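Local coordinates for protein processed glycerol phosphate lipoteichoic acid synthase 2 (Bacillus subtilis, PDB 2W8D) that forms a sulfatase-like enzyme domain of the alkaline phosphatase clan and carries a magnesium ion at its metal site, at residues N93-L98 with D393-G398; S102-K107 with E141-E146. One frame throughout, in Å; residues are numbered along the deposited sequence.

Both contacts lie beside helix 86-93, which starts just beyond the magnesium ligand Thr84, modified here as phosphothreonine. Interaction 1 joins the loop leaving that helix to the last helix of the chain, 380-397; interaction 2, formed by residues that lie in the chain between those two partners, pairs helix 103-106 with helix 139-145. Their centres are about 12 Å apart and they touch directly. Asn93 ND2 lies 2.9 Å from Glu146 OE2, a probable hydrogen bond, while Pro97 CA packs 3.9 Å from Val103 CG1. Neither contact reaches the metal: the magnesium ion is about 13 Å from the side chain of Pro97 and about 12 Å from that of Tyr143.

Interaction 1: N93-L98 with D393-G398; sequences NSLYPL and DKIING
In the loop that carries the chain out of helix 86-93, Leu95 packs against Ile395 and Ile396 on the last turns of helix 380-397. The leucine uses both of its branches. Its CD1 lies 3.5 Å from Ile396 CD1 and 3.7 Å from Ile395 CG2, and CD2 makes a looser contact with Ile395 CD1. The Leu95 and Ile396 side chains run antiparallel alongside one another, which brings Ile396 CD1 to 3.7 Å from Leu95 CB as well; Ile395 lies roughly perpendicular to the leucine. In Ile396, chi1 (-98°, placing CG1) and chi2 (100°, placing CD1) both lie off the staggered values, consistent with some strain. On its other branch, CG2 meets Leu98 CD2 at 4.0 Å.

In this protein of the sulfatase family, the loop after helix 86-93 thus meets a helix nearly 300 residues further on, through Asp393, Ile395 and Ile396. Ser94, with a phi of 54°, ends helix 86-93 and turns the chain into the extended run from Leu95 to Leu98. No direct hydrogen bond links the two segments, but a water bridges them: it donates to Tyr96 O and to Asp393 OD1, at 2.7 Å in each case. Thus a backbone carbonyl of the loop is tied to a carboxylate on the helix. Asp393 OD1 also forms a salt bridge with Arg347 NH2, and the same nitrogen hydrogen-bonds to Pro97 O, providing a second polar link between loop and helix. Two further residues of helix 380-397 bond Tyr96: Ser392 OG with its N, Glu388 OE2 with its OH. Phe89 of helix 86-93 packs on both Leu95 and Ile396, while Val10 and Met14 of helix 6-17 reach Ile395.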
loop_
_atom_site.group_PDB
_atom_site.type_symbol
_atom_site.label_atom_id
_atom_site.label_comp_id
_atom_site.label_asym_id
_atom_site.label_seq_id
_atom_site.Cartn_x
_atom_site.Cartn_y
_atom_site.Cartn_z
ATOM N N ASN A 93 -1.509 -10.061 1.324
ATOM C CA ASN A 93 -1.546 -11.111 2.359
ATOM C C ASN A 93 -2.077 -10.741 3.721
ATOM O O ASN A 93 -2.464 -11.625 4.468
ATOM C CB ASN A 93 -0.174 -11.760 2.513
ATOM C CG ASN A 93 0.252 -12.451 1.272
ATOM O OD1 ASN A 93 -0.236 -13.534 0.981
ATOM N ND2 ASN A 93 1.166 -11.830 0.498
ATOM N N SER A 94 -2.077 -9.452 4.038
ATOM C CA SER A 94 -2.413 -8.957 5.378
ATOM C C SER A 94 -1.539 -9.657 6.414
ATOM O O SER A 94 -1.992 -10.120 7.463
ATOM C CB SER A 94 -3.912 -9.096 5.669
ATOM O OG SER A 94 -4.272 -8.322 6.795
ATOM N N LEU A 95 -0.271 -9.770 6.057
ATOM C CA LEU A 95 0.767 -10.297 6.923
ATOM C C LEU A 95 1.983 -9.390 6.837
ATOM O O LEU A 95 2.322 -8.878 5.777
ATOM C CB LEU A 95 1.158 -11.714 6.519
ATOM C CG LEU A 95 0.157 -12.854 6.674
ATOM C CD1 LEU A 95 0.773 -14.123 6.051
ATOM C CD2 LEU A 95 -0.197 -13.029 8.164
ATOM N N TYR A 96 2.637 -9.186 7.968
ATOM C CA TYR A 96 3.820 -8.336 8.024
ATOM C C TYR A 96 5.023 -8.938 7.281
ATOM O O TYR A 96 5.215 -10.157 7.249
ATOM C CB TYR A 96 4.195 -8.046 9.486
ATOM C CG TYR A 96 3.191 -7.167 10.144
ATOM C CD1 TYR A 96 3.329 -5.776 10.107
ATOM C CD2 TYR A 96 2.079 -7.713 10.773
ATOM C CE1 TYR A 96 2.371 -4.945 10.698
ATOM C CE2 TYR A 96 1.127 -6.917 11.342
ATOM C CZ TYR A 96 1.267 -5.543 11.325
ATOM O OH TYR A 96 0.303 -4.761 11.916
ATOM N N PRO A 97 5.838 -8.063 6.679
ATOM C CA PRO A 97 7.087 -8.438 6.026
ATOM C C PRO A 97 8.121 -8.816 7.081
ATOM O O PRO A 97 7.821 -8.805 8.279
ATOM C CB PRO A 97 7.504 -7.138 5.350
ATOM C CG PRO A 97 6.992 -6.082 6.310
ATOM C CD PRO A 97 5.637 -6.598 6.704
ATOM N N LEU A 98 9.326 -9.168 6.656
ATOM C CA LEU A 98 10.357 -9.583 7.634
ATOM C C LEU A 98 10.903 -8.362 8.391
ATOM O O LEU A 98 10.920 -7.260 7.852
ATOM C CB LEU A 98 11.503 -10.316 6.934
ATOM C CG LEU A 98 11.239 -11.610 6.157
ATOM C CD1 LEU A 98 12.502 -12.058 5.459
ATOM C CD2 LEU A 98 10.857 -12.680 7.156
ATOM N N ASP A 393 4.504 -13.132 12.566
ATOM C CA ASP A 393 5.842 -13.778 12.486
ATOM C C ASP A 393 5.788 -15.295 12.635
ATOM O O ASP A 393 6.516 -16.002 11.933
ATOM C CB ASP A 393 6.885 -13.164 13.435
ATOM C CG ASP A 393 7.333 -11.746 12.986
ATOM O OD1 ASP A 393 7.250 -11.441 11.772
ATOM O OD2 ASP A 393 7.762 -10.934 13.840
ATOM N N LYS A 394 4.905 -15.815 13.484
ATOM C CA LYS A 394 4.766 -17.284 13.563
ATOM C C LYS A 394 4.336 -17.879 12.233
ATOM O O LYS A 394 4.836 -18.931 11.828
ATOM C CB LYS A 394 3.804 -17.711 14.668
ATOM C CG LYS A 394 4.457 -17.694 16.029
ATOM C CD LYS A 394 3.444 -17.696 17.174
ATOM C CE LYS A 394 4.135 -18.086 18.444
ATOM N NZ LYS A 394 3.980 -17.015 19.457
ATOM N N ILE A 395 3.425 -17.190 11.553
ATOM C CA ILE A 395 2.921 -17.667 10.271
ATOM C C ILE A 395 4.034 -17.702 9.221
ATOM O O ILE A 395 4.229 -18.719 8.537
ATOM C CB ILE A 395 1.698 -16.846 9.792
ATOM C CG1 ILE A 395 0.446 -17.264 10.584
ATOM C CG2 ILE A 395 1.436 -17.038 8.297
ATOM C CD1 ILE A 395 -0.725 -16.205 10.481
ATOM N N ILE A 396 4.791 -16.618 9.144
ATOM C CA ILE A 396 5.783 -16.472 8.108
ATOM C C ILE A 396 7.016 -17.328 8.373
ATOM O O ILE A 396 7.491 -18.028 7.468
ATOM C CB ILE A 396 6.082 -14.984 7.860
ATOM C CG1 ILE A 396 5.259 -14.508 6.648
ATOM C CG2 ILE A 396 7.512 -14.744 7.576
ATOM C CD1 ILE A 396 4.111 -13.815 7.023
ATOM N N ASN A 397 7.492 -17.318 9.619
ATOM C CA ASN A 397 8.678 -18.064 10.007
ATOM C C ASN A 397 8.449 -19.566 9.967
ATOM O O ASN A 397 9.370 -20.317 9.670
ATOM C CB ASN A 397 9.148 -17.693 11.422
ATOM C CG ASN A 397 9.517 -16.221 11.565
ATOM O OD1 ASN A 397 9.802 -15.535 10.585
ATOM N ND2 ASN A 397 9.505 -15.728 12.803
ATOM N N GLY A 398 7.250 -20.008 10.344
ATOM C CA GLY A 398 6.968 -21.442 10.382
ATOM C C GLY A 398 6.202 -21.899 9.154
ATOM O O GLY A 398 5.736 -23.023 9.123
HETATM O O HOH W 1 5.565 -11.281 9.697
#

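Interaction 2: S102-K107 with E141-E146; sequences SVFVNK and EMYKAE
Phe104 and Met142, the latter present as selenomethionine, make a CH-pi contact between helix 103-106 and helix 139-145. Met142 CG stands over the middle of the phenylalanine ring, 3.4 Å from its centroid and only 6° off the ring normal. A chi1 of 172° sets CG anti to the backbone N and over this face, and CB joins it at 3.6 Å from Phe104 CD2. The SE atom adds a more distant, oblique Met-aromatic contact, 5.0 Å from the ring centroid.

The aromatic neighbour is Tyr143. Its CE1 lies at the edge of the Phe104 ring, in plane, and 3.7 Å from CE2 of that ring; the two ring planes stand at 85°, although the pair as a whole is oblique. Phe104 is therefore met by methionine on a face and by tyrosine at its edge.

Beyond SE, the bent methionine chain places CE beside two backbone oxygens and a valine methyl. CE packs 3.3 Å from Val103 O and 3.7 Å from Lys107 O, and lies 4.1 Å from Val103 CG2. Val103 O has its own hydrogen-bond donor, Lys107 N.

No hydrogen bond spans the two segments. Helix 103-106 is N-capped within its own segment: Ser102 OG accepts from Val105 N at 3.1 Å. A link from the helix to the residues before Glu141 comes from Asn138, whose ND2 bonds to Phe104 O.

Helix 86-93 lies against both partners: its Phe89 packs on Val103 and Phe104, and Tyr143 OH is hydrogen-bonded to Glu88 OE1. Tyr143 also meets Phe151 edge-to-face, joining helix 139-145 to strand 150-152, which pairs in parallel with strand 125-130 in the large mixed sheet.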
loop_
_atom_site.group_PDB
_atom_site.type_symbol
_atom_site.label_atom_id
_atom_site.label_comp_id
_atom_site.label_asym_id
_atom_site.label_seq_id
_atom_site.Cartn_x
_atom_site.Cartn_y
_atom_site.Cartn_z
ATOM N N SER A 102 14.257 -8.970 2.932
ATOM C CA SER A 102 13.082 -8.826 2.131
ATOM C C SER A 102 12.296 -10.146 2.110
ATOM O O SER A 102 12.841 -11.213 1.737
ATOM C CB SER A 102 13.480 -8.434 0.708
ATOM O OG SER A 102 12.433 -8.805 -0.181
ATOM N N VAL A 103 11.009 -10.049 2.459
ATOM C CA VAL A 103 10.133 -11.214 2.403
ATOM C C VAL A 103 9.942 -11.732 0.959
ATOM O O VAL A 103 9.896 -12.928 0.758
ATOM C CB VAL A 103 8.737 -10.970 3.084
ATOM C CG1 VAL A 103 7.980 -9.795 2.440
ATOM C CG2 VAL A 103 7.888 -12.270 3.048
ATOM N N PHE A 104 9.849 -10.833 -0.023
ATOM C CA PHE A 104 9.801 -11.240 -1.444
ATOM C C PHE A 104 10.988 -12.083 -1.864
ATOM O O PHE A 104 10.829 -13.074 -2.589
ATOM C CB PHE A 104 9.703 -10.025 -2.380
ATOM C CG PHE A 104 8.303 -9.739 -2.868
ATOM C CD1 PHE A 104 7.267 -9.487 -1.964
ATOM C CD2 PHE A 104 8.012 -9.705 -4.251
ATOM C CE1 PHE A 104 5.939 -9.177 -2.422
ATOM C CE2 PHE A 104 6.700 -9.412 -4.711
ATOM C CZ PHE A 104 5.663 -9.155 -3.796
ATOM N N VAL A 105 12.186 -11.673 -1.435
ATOM C CA VAL A 105 13.387 -12.392 -1.797
ATOM C C VAL A 105 13.478 -13.718 -1.057
ATOM O O VAL A 105 13.915 -14.711 -1.634
ATOM C CB VAL A 105 14.660 -11.549 -1.503
ATOM C CG1 VAL A 105 15.939 -12.357 -1.770
ATOM C CG2 VAL A 105 14.645 -10.255 -2.294
ATOM N N ASN A 106 13.089 -13.753 0.218
ATOM C CA ASN A 106 13.466 -14.919 1.049
ATOM C C ASN A 106 12.343 -15.925 1.330
ATOM O O ASN A 106 12.626 -17.065 1.677
ATOM C CB ASN A 106 14.104 -14.455 2.363
ATOM C CG ASN A 106 15.478 -13.856 2.149
ATOM O OD1 ASN A 106 16.318 -14.445 1.494
ATOM N ND2 ASN A 106 15.709 -12.689 2.701
ATOM N N LYS A 107 11.086 -15.512 1.159
ATOM C CA LYS A 107 9.954 -16.340 1.550
ATOM C C LYS A 107 9.042 -16.679 0.404
ATOM O O LYS A 107 7.862 -17.010 0.630
ATOM C CB LYS A 107 9.138 -15.628 2.623
ATOM C CG LYS A 107 9.841 -15.432 3.922
ATOM C CD LYS A 107 10.286 -16.769 4.515
ATOM C CE LYS A 107 10.931 -16.556 5.862
ATOM N NZ LYS A 107 11.622 -17.813 6.343
ATOM N N GLU A 141 9.076 -14.795 -8.894
ATOM C CA GLU A 141 8.942 -15.999 -8.045
ATOM C C GLU A 141 7.760 -15.826 -7.062
ATOM O O GLU A 141 6.914 -16.718 -6.963
ATOM C CB GLU A 141 10.265 -16.388 -7.337
ATOM C CG GLU A 141 10.232 -17.818 -6.874
ATOM C CD GLU A 141 11.356 -18.280 -5.906
ATOM O OE1 GLU A 141 12.209 -17.456 -5.434
ATOM O OE2 GLU A 141 11.340 -19.520 -5.613
HETATM N N MSE A 142 7.668 -14.674 -6.409
HETATM C CA MSE A 142 6.683 -14.433 -5.355
HETATM C C MSE A 142 5.237 -14.305 -5.830
HETATM O O MSE A 142 4.317 -14.699 -5.127
HETATM C CB MSE A 142 7.056 -13.166 -4.551
HETATM C CG MSE A 142 6.006 -12.685 -3.529
HETATM SE SE MSE A 142 5.661 -14.067 -2.127
HETATM C CE MSE A 142 7.026 -13.672 -0.742
ATOM N N TYR A 143 5.045 -13.712 -7.001
ATOM C CA TYR A 143 3.732 -13.575 -7.576
ATOM C C TYR A 143 3.154 -14.930 -7.894
ATOM O O TYR A 143 1.951 -15.106 -7.851
ATOM C CB TYR A 143 3.784 -12.747 -8.844
ATOM C CG TYR A 143 3.945 -11.263 -8.632
ATOM C CD1 TYR A 143 3.844 -10.671 -7.371
ATOM C CD2 TYR A 143 4.186 -10.445 -9.717
ATOM C CE1 TYR A 143 4.027 -9.285 -7.219
ATOM C CE2 TYR A 143 4.345 -9.099 -9.583
ATOM C CZ TYR A 143 4.262 -8.513 -8.360
ATOM O OH TYR A 143 4.419 -7.148 -8.339
ATOM N N LYS A 144 4.008 -15.898 -8.201
ATOM C CA LYS A 144 3.517 -17.221 -8.548
ATOM C C LYS A 144 2.946 -17.853 -7.298
ATOM O O LYS A 144 1.897 -18.516 -7.346
ATOM C CB LYS A 144 4.643 -18.088 -9.076
ATOM C CG LYS A 144 5.162 -17.667 -10.405
ATOM C CD LYS A 144 6.301 -18.583 -10.742
ATOM C CE LYS A 144 6.345 -18.887 -12.184
ATOM N NZ LYS A 144 7.344 -18.046 -12.835
ATOM N N ALA A 145 3.626 -17.634 -6.175
ATOM C CA ALA A 145 3.152 -18.137 -4.896
ATOM C C ALA A 145 1.822 -17.453 -4.537
ATOM O O ALA A 145 0.976 -18.038 -3.849
ATOM C CB ALA A 145 4.211 -17.883 -3.797
ATOM N N GLU A 146 1.649 -16.221 -5.007
ATOM C CA GLU A 146 0.459 -15.422 -4.655
ATOM C C GLU A 146 -0.746 -15.683 -5.574
ATOM O O GLU A 146 -1.839 -15.158 -5.349
ATOM C CB GLU A 146 0.793 -13.915 -4.586
ATOM C CG GLU A 146 1.717 -13.550 -3.410
ATOM C CD GLU A 146 2.064 -12.043 -3.310
ATOM O OE1 GLU A 146 2.058 -11.313 -4.350
ATOM O OE2 GLU A 146 2.341 -11.602 -2.157
#